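Local coordinates for cellulase CEL9M (PDB 1IA6), which probably hydrolyses internal beta-1,4-glucosidic linkages of cellulose, lichenin and cereal beta-glucans as a family 9 glycoside hydrolase, at residues Y286-V291 with L330-K335; G305-A310 with D338-D343; D397-D402 with Q407-A412. All coordinates share one frame; numbering follows the deposited sequence.

Of the helices used by the contacts, 274-289 comes first along the chain from the N terminus, and contact 1 joins its last turn to helix 327-341, closing a loop of 38 residues that contains all of helix 306-323. Contact 2 opens inside that loop, at the start of helix 306-323, and closes beyond it at the far end of helix 327-341, so the segments of contacts 1 and 2 alternate and the two loops cross. They also touch, Trp287 CH2 lying 3.9 Å from Tyr309 O. Contact 3 follows in series and closes a short loop ahead of helix 413-429. Tyr339 OH and Asp397 OD1, 2.5 Å apart, link it to contact 2; contact 1 stays about 10 Å away at the nearest atoms.

Contact 1: Y286-V291 with L330-K335; sequences YWKTQV and LDLAKK
Leu332 turns its CG anti to the backbone N (chi1 -169°), while Lys288 carries its CG anti to the carbonyl carbon (chi1 -71°); these settings bring Leu332 CD1 to 4.1 Å from Lys288 CG. The same methyl is equally close to Lys288 CA, so a single leucine branch rests on the root of the lysine. It also lies 4.4 Å from Trp287 O. Beyond CG the lysine chain is extended, and its NZ is hydrogen-bonded to Ser328 OG, one turn before Leu332 on helix 327-341. The lysine therefore spans the helix pair, its aliphatic part against Leu332 and its ammonium end on Ser328. The backbones stay 7.7 Å apart at their nearest CA atoms, Lys288 and Leu332, and only 95 Å² is buried. This is light helix-to-helix packing within the (alpha/alpha)6 barrel of the family 9 catalytic module, between the C-terminal turn of helix 274-289 and the first half of helix 327-341. At that turn Tyr286 O accepts from both Gln290 N, at 2.8 Å, and Val291 N. Behind the contact, Val291 CG2 packs 3.7 Å above one face of the Trp287 ring, offset toward the rim, and Trp287 NE1 donates to Trp252 O. Lys299 NZ bonds both Trp287 O and Lys288 O.

Contact 2: G305-A310 with D338-D343; sequences GVLRYA and DYILGD. With NI (nickel (II) ion), chain D; SO4 (sulfate ion), chain E.
Leu307 and Ile340 mark the closest backbone approach, their CA atoms 7.4 Å apart, where the first turn of helix 306-323 faces the last turn of helix 327-341. Gly305 is the N-cap of the former; Gly342, with positive phi, ends the latter in a Schellman motif, Gly342 N and Asp343 N bonding back to the last helical turn. Between the helices, Leu307 CD2 reaches Ile340 CG1 at 4.2 Å, the side chains lying alongside and running opposite ways, and also approaches Tyr339 CE1 obliquely at 4.5 Å. Both contacts are apolar and buried. Tyr339 ends in a hydrogen bond to Asp397. Arg308 starts away from this interface and, bent at chi2 and chi3, lays NE 3.2 Å above the centre of the Tyr309 ring and donates to Gly305 O, with the oxygen 27° out of the guanidinium plane. Its NH1 and NH2 grip O2 and O3 of a sulfate, probably from the crystallisation liquor, in nearly straight bonds (168° and 159°), and NH1 also pairs with Asp414. Past the Schellman turn, Asp343 OD2 coordinates nickel at 2.0 Å. A nickel-bound water donates to Asp338 OD2. Ala1 and His4 share the metal, making this an N-terminal nickel site at the end of a barrel helix.

Contact 3: D397-D402 with Q407-A412; sequences DKFLDD and QYTEVA
Tyr408 presents one ring face to Leu400, whose CB stands 4.0 Å from the ring centroid and 4° off the normal, a CH-pi contact squarely over the centre. Further out, Leu400 CD1 lies 3.8 Å from Tyr408 CZ, so the leucine extends over the phenol end. At the ring edge, Lys398 O lies in plane, 3.5 Å from Tyr408 CE2. That edge also points toward the face of Phe399 in an offset edge-to-face pair, with planes at 82° and centroids 5.8 Å apart. Phe399 sets CG anti to the backbone N (chi1 -173°), which brings its CE1 edge to the backbone carbonyl of Tyr408, CE1 to O 3.3 Å; CE1 is also 3.6 Å from Tyr408 CB. Another edge-to-face neighbour of Phe399 is Tyr350. Thr409 adds its methyl CG2, 4.0 Å from Asp402 O, while its hydroxyl bonds Gln405 O. Asp401, centre of an inverse gamma turn, and Glu410 are the predicted active-site acids; Asp401 OD2 accepts from Ile360 N, Glu410 OE1 from Trp304 NE1. The packing lays the irregular loop bearing Asp401 against the short helix 406-409, whose exit carries Glu410 and leads through 410-412 into helix 413-429, with Ala412 at its N-cap.

Contact 1: Y286-V291 with L330-K335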
# COMPACT_ATOMS: atom_id res chain seq x y z
N TYR A 286 -6.78 -22.24 0.80
CA TYR A 286 -6.45 -22.23 -0.62
C TYR A 286 -4.96 -21.90 -0.78
O TYR A 286 -4.26 -22.52 -1.57
CB TYR A 286 -7.31 -21.21 -1.36
CG TYR A 286 -7.11 -21.19 -2.85
CD1 TYR A 286 -6.10 -20.43 -3.43
CD2 TYR A 286 -7.92 -21.95 -3.69
CE1 TYR A 286 -5.89 -20.42 -4.81
CE2 TYR A 286 -7.73 -21.96 -5.07
CZ TYR A 286 -6.71 -21.19 -5.62
OH TYR A 286 -6.53 -21.19 -6.98
N TRP A 287 -4.49 -20.93 -0.00
CA TRP A 287 -3.08 -20.55 -0.07
C TRP A 287 -2.16 -21.62 0.50
O TRP A 287 -1.03 -21.76 0.07
CB TRP A 287 -2.84 -19.23 0.67
CG TRP A 287 -2.98 -18.04 -0.22
CD1 TRP A 287 -4.13 -17.53 -0.75
CD2 TRP A 287 -1.91 -17.25 -0.76
NE1 TRP A 287 -3.85 -16.48 -1.59
CE2 TRP A 287 -2.49 -16.29 -1.62
CE3 TRP A 287 -0.51 -17.27 -0.61
CZ2 TRP A 287 -1.72 -15.35 -2.32
CZ3 TRP A 287 0.25 -16.34 -1.31
CH2 TRP A 287 -0.36 -15.39 -2.16
N LYS A 288 -2.66 -22.38 1.47
CA LYS A 288 -1.86 -23.43 2.08
C LYS A 288 -1.48 -24.56 1.13
O LYS A 288 -0.37 -25.08 1.19
CB LYS A 288 -2.59 -24.06 3.27
CG LYS A 288 -2.72 -23.20 4.50
CD LYS A 288 -3.50 -23.95 5.57
CE LYS A 288 -3.68 -23.13 6.83
NZ LYS A 288 -4.44 -23.89 7.85
N THR A 289 -2.41 -24.93 0.25
CA THR A 289 -2.17 -26.06 -0.65
C THR A 289 -2.41 -25.89 -2.14
O THR A 289 -1.88 -26.65 -2.95
CB THR A 289 -3.00 -27.27 -0.19
OG1 THR A 289 -4.39 -26.92 -0.22
CG2 THR A 289 -2.63 -27.67 1.23
N GLN A 290 -3.22 -24.90 -2.53
CA GLN A 290 -3.54 -24.70 -3.94
C GLN A 290 -2.60 -23.74 -4.65
O GLN A 290 -2.30 -23.92 -5.83
CB GLN A 290 -4.98 -24.20 -4.07
CG GLN A 290 -6.01 -25.13 -3.46
CD GLN A 290 -6.19 -26.40 -4.26
OE1 GLN A 290 -6.67 -26.38 -5.39
NE2 GLN A 290 -5.80 -27.53 -3.68
N VAL A 291 -2.14 -22.71 -3.95
CA VAL A 291 -1.24 -21.74 -4.56
C VAL A 291 0.13 -22.36 -4.81
O VAL A 291 0.71 -23.01 -3.94
CB VAL A 291 -1.09 -20.50 -3.67
CG1 VAL A 291 -0.08 -19.54 -4.27
CG2 VAL A 291 -2.44 -19.82 -3.53
N LEU A 330 1.07 -19.23 11.15
CA LEU A 330 2.28 -18.57 11.61
C LEU A 330 3.50 -19.12 10.90
O LEU A 330 4.41 -18.37 10.54
CB LEU A 330 2.44 -18.74 13.13
CG LEU A 330 1.44 -17.94 13.98
CD1 LEU A 330 1.58 -18.34 15.44
CD2 LEU A 330 1.69 -16.45 13.80
N ASP A 331 3.53 -20.43 10.68
CA ASP A 331 4.66 -21.05 9.99
C ASP A 331 4.71 -20.62 8.53
O ASP A 331 5.78 -20.35 7.99
CB ASP A 331 4.59 -22.57 10.07
CG ASP A 331 4.74 -23.10 11.49
OD1 ASP A 331 5.50 -22.50 12.27
OD2 ASP A 331 4.10 -24.12 11.81
N LEU A 332 3.55 -20.56 7.89
CA LEU A 332 3.50 -20.17 6.48
C LEU A 332 3.96 -18.73 6.35
O LEU A 332 4.82 -18.41 5.52
CB LEU A 332 2.07 -20.32 5.94
CG LEU A 332 1.85 -20.20 4.42
CD1 LEU A 332 0.46 -20.69 4.07
CD2 LEU A 332 2.03 -18.76 3.97
N ALA A 333 3.39 -17.85 7.17
CA ALA A 333 3.74 -16.43 7.14
C ALA A 333 5.22 -16.21 7.40
O ALA A 333 5.86 -15.41 6.71
CB ALA A 333 2.91 -15.67 8.18
N LYS A 334 5.77 -16.92 8.38
CA LYS A 334 7.18 -16.77 8.71
C LYS A 334 8.08 -17.20 7.57
O LYS A 334 9.11 -16.59 7.33
CB LYS A 334 7.52 -17.58 9.97
CG LYS A 334 8.91 -17.27 10.50
CD LYS A 334 9.21 -18.05 11.78
CE LYS A 334 10.49 -17.56 12.44
NZ LYS A 334 11.69 -17.76 11.58
N LYS A 335 7.69 -18.26 6.85
CA LYS A 335 8.50 -18.73 5.73
C LYS A 335 8.55 -17.71 4.60
O LYS A 335 9.58 -17.52 3.97
CB LYS A 335 7.98 -20.07 5.22
CG LYS A 335 8.21 -21.23 6.18
CD LYS A 335 7.82 -22.56 5.55
CE LYS A 335 8.11 -23.72 6.50
NZ LYS A 335 7.77 -25.03 5.87

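Contact 2: G305-A310 with D338-D343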
# COMPACT_ATOMS: atom_id res chain seq x y z
N GLY A 305 4.91 -8.59 -9.50
CA GLY A 305 4.88 -8.21 -8.10
C GLY A 305 4.59 -9.44 -7.26
O GLY A 305 3.74 -9.40 -6.36
N VAL A 306 5.30 -10.53 -7.52
CA VAL A 306 5.07 -11.76 -6.80
C VAL A 306 5.30 -11.67 -5.29
O VAL A 306 4.53 -12.22 -4.51
CB VAL A 306 5.90 -12.93 -7.39
CG1 VAL A 306 7.38 -12.68 -7.20
CG2 VAL A 306 5.48 -14.24 -6.74
N LEU A 307 6.35 -10.97 -4.87
CA LEU A 307 6.63 -10.84 -3.43
C LEU A 307 5.59 -9.95 -2.75
O LEU A 307 5.28 -10.14 -1.58
CB LEU A 307 8.04 -10.26 -3.21
CG LEU A 307 9.16 -11.15 -3.75
CD1 LEU A 307 10.51 -10.49 -3.48
CD2 LEU A 307 9.10 -12.52 -3.09
N ARG A 308 5.06 -9.00 -3.50
CA ARG A 308 4.03 -8.10 -3.00
C ARG A 308 2.83 -8.94 -2.55
O ARG A 308 2.25 -8.71 -1.49
CB ARG A 308 3.65 -7.09 -4.10
CG ARG A 308 2.30 -6.40 -3.97
CD ARG A 308 1.21 -7.20 -4.66
NE ARG A 308 1.50 -7.45 -6.08
CZ ARG A 308 1.29 -6.58 -7.07
NH1 ARG A 308 0.79 -5.38 -6.82
NH2 ARG A 308 1.57 -6.93 -8.32
N TYR A 309 2.47 -9.94 -3.35
CA TYR A 309 1.34 -10.80 -3.01
C TYR A 309 1.62 -11.69 -1.80
O TYR A 309 0.77 -11.85 -0.93
CB TYR A 309 0.95 -11.68 -4.21
CG TYR A 309 0.35 -10.91 -5.36
CD1 TYR A 309 -0.73 -10.06 -5.16
CD2 TYR A 309 0.85 -11.04 -6.65
CE1 TYR A 309 -1.30 -9.35 -6.21
CE2 TYR A 309 0.29 -10.34 -7.72
CZ TYR A 309 -0.79 -9.49 -7.49
OH TYR A 309 -1.36 -8.78 -8.52
N ALA A 310 2.82 -12.28 -1.75
CA ALA A 310 3.17 -13.16 -0.64
C ALA A 310 3.17 -12.40 0.69
O ALA A 310 2.70 -12.92 1.71
CB ALA A 310 4.54 -13.79 -0.88
N ASP A 338 10.80 -14.75 5.83
CA ASP A 338 12.20 -15.14 5.84
C ASP A 338 12.76 -15.30 4.43
O ASP A 338 13.94 -15.03 4.20
CB ASP A 338 12.39 -16.44 6.63
CG ASP A 338 12.13 -16.25 8.12
OD1 ASP A 338 12.03 -15.09 8.57
OD2 ASP A 338 12.02 -17.26 8.85
N TYR A 339 11.92 -15.72 3.49
CA TYR A 339 12.35 -15.87 2.11
C TYR A 339 12.72 -14.50 1.56
O TYR A 339 13.77 -14.34 0.92
CB TYR A 339 11.22 -16.50 1.28
CG TYR A 339 11.57 -16.75 -0.17
CD1 TYR A 339 11.63 -15.71 -1.09
CD2 TYR A 339 11.84 -18.05 -0.63
CE1 TYR A 339 11.95 -15.94 -2.43
CE2 TYR A 339 12.16 -18.29 -1.97
CZ TYR A 339 12.21 -17.23 -2.86
OH TYR A 339 12.52 -17.46 -4.18
N ILE A 340 11.87 -13.52 1.82
CA ILE A 340 12.10 -12.15 1.37
C ILE A 340 13.39 -11.57 1.96
O ILE A 340 14.13 -10.86 1.27
CB ILE A 340 10.89 -11.25 1.77
CG1 ILE A 340 9.68 -11.63 0.93
CG2 ILE A 340 11.24 -9.77 1.60
CD1 ILE A 340 8.38 -10.99 1.38
N LEU A 341 13.66 -11.89 3.22
CA LEU A 341 14.85 -11.38 3.90
C LEU A 341 16.17 -12.04 3.50
O LEU A 341 17.24 -11.54 3.85
CB LEU A 341 14.66 -11.49 5.42
CG LEU A 341 13.51 -10.67 6.00
CD1 LEU A 341 13.38 -10.92 7.49
CD2 LEU A 341 13.76 -9.19 5.72
N GLY A 342 16.11 -13.16 2.78
CA GLY A 342 17.35 -13.79 2.36
C GLY A 342 17.39 -15.31 2.34
O GLY A 342 18.33 -15.89 1.80
N ASP A 343 16.40 -15.95 2.93
CA ASP A 343 16.34 -17.41 2.96
C ASP A 343 15.77 -17.95 1.66
O ASP A 343 14.65 -18.44 1.63
CB ASP A 343 15.46 -17.88 4.11
CG ASP A 343 16.17 -17.89 5.44
OD1 ASP A 343 17.22 -17.22 5.57
OD2 ASP A 343 15.67 -18.56 6.37
NI NI D . 16.07 -18.17 8.27
S SO4 E . 0.29 -4.25 -10.69
O1 SO4 E . 1.22 -3.38 -11.44
O2 SO4 E . 0.15 -3.75 -9.32
O3 SO4 E . 0.83 -5.63 -10.68
O4 SO4 E . -1.03 -4.25 -11.37
O HOH W 1 14.36 -19.11 9.05

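Contact 3: D397-D402 with Q407-A412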
# COMPACT_ATOMS: atom_id res chain seq x y z
N ASP A 397 12.59 -19.60 -8.67
CA ASP A 397 13.40 -18.89 -7.67
C ASP A 397 14.55 -18.11 -8.28
O ASP A 397 15.45 -17.65 -7.55
CB ASP A 397 13.95 -19.87 -6.63
CG ASP A 397 12.86 -20.52 -5.81
OD1 ASP A 397 12.15 -19.80 -5.09
OD2 ASP A 397 12.73 -21.76 -5.89
N LYS A 398 14.54 -17.94 -9.59
CA LYS A 398 15.60 -17.20 -10.27
C LYS A 398 15.30 -15.71 -10.32
O LYS A 398 14.15 -15.30 -10.48
CB LYS A 398 15.78 -17.73 -11.70
CG LYS A 398 15.99 -19.24 -11.78
CD LYS A 398 17.23 -19.68 -11.01
CE LYS A 398 17.41 -21.19 -11.06
NZ LYS A 398 18.62 -21.63 -10.30
N PHE A 399 16.35 -14.90 -10.17
CA PHE A 399 16.21 -13.45 -10.21
C PHE A 399 17.15 -12.86 -11.25
O PHE A 399 18.34 -13.20 -11.29
CB PHE A 399 16.53 -12.85 -8.84
CG PHE A 399 16.24 -11.38 -8.75
CD1 PHE A 399 14.94 -10.92 -8.63
CD2 PHE A 399 17.27 -10.45 -8.82
CE1 PHE A 399 14.66 -9.55 -8.58
CE2 PHE A 399 17.01 -9.08 -8.76
CZ PHE A 399 15.70 -8.64 -8.65
N LEU A 400 16.63 -11.98 -12.09
CA LEU A 400 17.43 -11.34 -13.12
C LEU A 400 17.61 -9.87 -12.75
O LEU A 400 16.72 -9.05 -12.96
CB LEU A 400 16.74 -11.46 -14.49
CG LEU A 400 16.48 -12.89 -14.98
CD1 LEU A 400 15.74 -12.85 -16.31
CD2 LEU A 400 17.80 -13.63 -15.12
N ASP A 401 18.77 -9.56 -12.19
CA ASP A 401 19.08 -8.20 -11.77
C ASP A 401 19.71 -7.39 -12.90
O ASP A 401 20.93 -7.29 -13.00
CB ASP A 401 20.02 -8.23 -10.56
CG ASP A 401 20.22 -6.87 -9.93
OD1 ASP A 401 19.54 -5.90 -10.35
OD2 ASP A 401 21.05 -6.76 -9.01
N ASP A 402 18.87 -6.84 -13.77
CA ASP A 402 19.36 -6.04 -14.88
C ASP A 402 18.38 -4.94 -15.30
O ASP A 402 17.21 -4.94 -14.91
CB ASP A 402 19.71 -6.92 -16.08
CG ASP A 402 18.52 -7.66 -16.63
OD1 ASP A 402 18.68 -8.38 -17.64
OD2 ASP A 402 17.41 -7.53 -16.05
N GLN A 407 9.70 -6.85 -14.54
CA GLN A 407 8.96 -7.81 -13.74
C GLN A 407 9.71 -8.13 -12.46
O GLN A 407 9.12 -8.32 -11.40
CB GLN A 407 8.73 -9.10 -14.53
CG GLN A 407 8.07 -10.22 -13.73
CD GLN A 407 7.91 -11.50 -14.53
OE1 GLN A 407 7.19 -11.54 -15.53
NE2 GLN A 407 8.60 -12.55 -14.10
N TYR A 408 11.04 -8.18 -12.56
CA TYR A 408 11.88 -8.49 -11.42
C TYR A 408 12.26 -7.28 -10.56
O TYR A 408 12.27 -7.36 -9.34
CB TYR A 408 13.19 -9.15 -11.89
CG TYR A 408 13.02 -10.43 -12.66
CD1 TYR A 408 12.70 -10.42 -14.02
CD2 TYR A 408 13.17 -11.67 -12.04
CE1 TYR A 408 12.55 -11.61 -14.74
CE2 TYR A 408 13.02 -12.86 -12.74
CZ TYR A 408 12.71 -12.82 -14.09
OH TYR A 408 12.58 -14.00 -14.78
N THR A 409 12.57 -6.17 -11.22
CA THR A 409 13.04 -4.99 -10.52
C THR A 409 12.08 -3.85 -10.20
O THR A 409 12.51 -2.82 -9.69
CB THR A 409 14.22 -4.38 -11.29
OG1 THR A 409 13.76 -3.98 -12.58
CG2 THR A 409 15.33 -5.41 -11.44
N GLU A 410 10.80 -4.03 -10.47
CA GLU A 410 9.85 -2.97 -10.16
C GLU A 410 9.69 -2.79 -8.66
O GLU A 410 9.85 -3.73 -7.89
CB GLU A 410 8.48 -3.28 -10.78
CG GLU A 410 8.29 -2.68 -12.16
CD GLU A 410 6.94 -2.02 -12.32
OE1 GLU A 410 5.91 -2.73 -12.24
OE2 GLU A 410 6.90 -0.78 -12.53
N VAL A 411 9.42 -1.55 -8.26
CA VAL A 411 9.20 -1.20 -6.85
C VAL A 411 7.96 -0.29 -6.87
O VAL A 411 7.70 0.37 -7.87
CB VAL A 411 10.39 -0.41 -6.26
CG1 VAL A 411 11.65 -1.27 -6.30
CG2 VAL A 411 10.60 0.89 -7.03
N ALA A 412 7.20 -0.26 -5.78
CA ALA A 412 6.00 0.56 -5.76
C ALA A 412 5.43 0.74 -4.36
O ALA A 412 5.72 -0.03 -3.46
CB ALA A 412 4.94 -0.05 -6.66